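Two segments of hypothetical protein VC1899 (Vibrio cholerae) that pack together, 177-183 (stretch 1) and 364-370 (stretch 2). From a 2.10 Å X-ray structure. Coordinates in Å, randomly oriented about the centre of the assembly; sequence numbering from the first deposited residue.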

# COMPACT_ATOMS: atom_id res chain seq x y z
N TRP A 177 0.33 24.85 -7.42
CA TRP A 177 -1.09 24.79 -7.10
C TRP A 177 -1.25 24.32 -5.64
O TRP A 177 -2.03 24.89 -4.90
CB TRP A 177 -1.83 23.89 -8.08
CG TRP A 177 -1.86 24.46 -9.54
CD1 TRP A 177 -1.42 25.71 -9.96
CD2 TRP A 177 -2.35 23.79 -10.73
NE1 TRP A 177 -1.62 25.84 -11.32
CE2 TRP A 177 -2.18 24.68 -11.82
CE3 TRP A 177 -2.91 22.52 -10.97
CZ2 TRP A 177 -2.55 24.35 -13.13
CZ3 TRP A 177 -3.28 22.17 -12.30
CH2 TRP A 177 -3.11 23.10 -13.36
N ALA A 178 -0.43 23.35 -5.22
CA ALA A 178 -0.56 22.79 -3.86
C ALA A 178 -0.22 23.87 -2.83
O ALA A 178 -0.79 23.94 -1.77
CB ALA A 178 0.38 21.59 -3.69
N SER A 179 0.76 24.69 -3.14
CA SER A 179 1.25 25.64 -2.14
C SER A 179 0.45 26.95 -2.08
O SER A 179 0.67 27.75 -1.19
CB SER A 179 2.75 25.93 -2.38
OG SER A 179 2.90 26.81 -3.49
N ASN A 180 -0.45 27.16 -3.04
CA ASN A 180 -1.37 28.28 -3.04
C ASN A 180 -2.77 27.70 -3.15
O ASN A 180 -3.58 28.22 -3.89
CB ASN A 180 -1.10 29.16 -4.27
CG ASN A 180 0.24 29.82 -4.20
OD1 ASN A 180 0.48 30.62 -3.33
ND2 ASN A 180 1.14 29.45 -5.10
N ALA A 181 -3.02 26.60 -2.47
CA ALA A 181 -4.27 25.84 -2.68
C ALA A 181 -5.57 26.61 -2.37
O ALA A 181 -6.57 26.49 -3.10
CB ALA A 181 -4.24 24.51 -1.92
N LEU A 182 -5.59 27.34 -1.26
CA LEU A 182 -6.78 28.08 -0.90
C LEU A 182 -6.99 29.22 -1.89
O LEU A 182 -8.12 29.47 -2.28
CB LEU A 182 -6.72 28.60 0.54
CG LEU A 182 -6.81 27.57 1.67
CD1 LEU A 182 -7.06 28.32 2.93
CD2 LEU A 182 -7.93 26.57 1.38
N GLU A 183 -5.90 29.87 -2.33
CA GLU A 183 -5.99 30.97 -3.34
C GLU A 183 -6.59 30.49 -4.66
O GLU A 183 -7.33 31.20 -5.32
CB GLU A 183 -4.60 31.55 -3.61
CG GLU A 183 -4.53 32.58 -4.76
CD GLU A 183 -3.08 32.88 -5.25
OE1 GLU A 183 -2.09 32.21 -4.89
OE2 GLU A 183 -2.96 33.83 -6.04
N GLY A 364 -4.55 18.33 4.68
CA GLY A 364 -5.44 19.28 4.02
C GLY A 364 -4.71 20.46 3.40
O GLY A 364 -3.44 20.52 3.37
N PRO A 365 -5.51 21.41 2.88
CA PRO A 365 -4.98 22.55 2.12
C PRO A 365 -3.93 23.33 2.88
O PRO A 365 -2.96 23.79 2.30
CB PRO A 365 -6.23 23.41 1.84
CG PRO A 365 -7.31 22.87 2.73
CD PRO A 365 -6.99 21.43 2.96
N ASP A 366 -4.10 23.51 4.17
CA ASP A 366 -3.19 24.34 4.94
C ASP A 366 -1.78 23.72 4.93
O ASP A 366 -0.75 24.42 4.83
CB ASP A 366 -3.73 24.52 6.36
CG ASP A 366 -5.01 25.38 6.40
OD1 ASP A 366 -5.25 26.19 5.45
OD2 ASP A 366 -5.77 25.24 7.39
N GLU A 367 -1.75 22.39 4.98
CA GLU A 367 -0.49 21.67 5.08
C GLU A 367 0.04 21.22 3.75
O GLU A 367 1.13 20.64 3.68
CB GLU A 367 -0.72 20.50 5.99
CG GLU A 367 -1.44 21.01 7.19
CD GLU A 367 -2.23 19.94 7.84
OE1 GLU A 367 -1.55 19.22 8.62
OE2 GLU A 367 -3.47 19.82 7.55
N LEU A 368 -0.72 21.47 2.70
CA LEU A 368 -0.22 21.09 1.38
C LEU A 368 1.06 21.79 0.96
O LEU A 368 1.86 21.25 0.17
CB LEU A 368 -1.30 21.28 0.31
CG LEU A 368 -2.32 20.18 0.14
CD1 LEU A 368 -3.24 20.68 -0.97
CD2 LEU A 368 -1.63 18.86 -0.27
N LYS A 369 1.28 22.98 1.50
CA LYS A 369 2.56 23.67 1.25
C LYS A 369 3.74 22.98 1.97
O LYS A 369 4.89 23.22 1.64
CB LYS A 369 2.48 25.17 1.57
CG LYS A 369 1.97 25.50 2.94
CD LYS A 369 0.67 26.38 2.84
CE LYS A 369 0.96 27.85 2.46
NZ LYS A 369 0.04 28.36 1.36
N ASP A 370 3.45 22.08 2.90
CA ASP A 370 4.49 21.23 3.47
C ASP A 370 4.29 19.74 3.15
O ASP A 370 4.47 18.89 3.99
CB ASP A 370 4.52 21.48 4.93
CG ASP A 370 4.91 22.90 5.23
OD1 ASP A 370 6.05 23.30 4.89
OD2 ASP A 370 4.08 23.65 5.77
O HOH W 1 -1.49 25.74 0.55

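How do the two backbones lie against each other where stretch 1 begins? Trp177 stays out of reach of stretch 2, and the contact opens at Ala178, in a helix that enters from earlier in the chain. The CA atoms of Ala178 and Leu368 are 5.5 Å apart, close enough for their CB atoms to meet. Leu368 points its CA-to-CB bond toward stretch 1, and its CB lies 4.3 Å from Ala178 CB, an apolar contact, and 3.4 Å from Ala178 O. Ala178 offers a methyl group and its carbonyl oxygen to this contact.

What bonds Ser179 to stretch 2? At Ser179 the chains draw nearer still, with its CA 4.1 Å from the CA of Lys369, and the two CB atoms are 4.0 Å apart. The single direct hydrogen bond between the stretches forms here: Lys369 NZ donates to Ser179 O at 2.7 Å. The lysine side chain is bent, with chi1 in p and chi2 and chi4 between wells, and its ammonium group reaches the Ser179 carbonyl. The hydroxyl of Ser179 is not part of this bond; it is engaged by a residue adjoining the stretches.

What fills the space beside Asn180? The CA-to-CB bond of Asn180 points away from stretch 2, and water 1 sits in the gap between the backbones. It donates to Ala178 O and to Pro365 O, each 3.0 Å from the water oxygen, and accepts from Lys369 NZ at 3.1 Å. A weak bond from Ala181 N, 3.5 Å from the same oxygen, completes the set. The water thus bridges two carbonyl oxygens, both acceptors, that cannot bond each other, and Lys369 NZ serves both it and Ser179 O.

How does the contact finish after Asn180? Ala181 points toward stretch 2, and its CB touches two apolar neighbours, Leu368 CD1 at 4.1 Å and Pro365 CB at 4.4 Å. Leu182 sets out sideways, but its end comes nearer: CD2 packs 3.6 Å from Pro365 CB, while CD1 lies 3.8 Å from Asp366 OD1, a contact without a hydrogen bond because a methyl group offers no polar partner. Pro365 thus meets both Ala181 and Leu182. Glu183 lies beyond reach. Alongside the lysine bond and the shared water, the 335 Å² buried, both sides summed, comes largely from apolar residues.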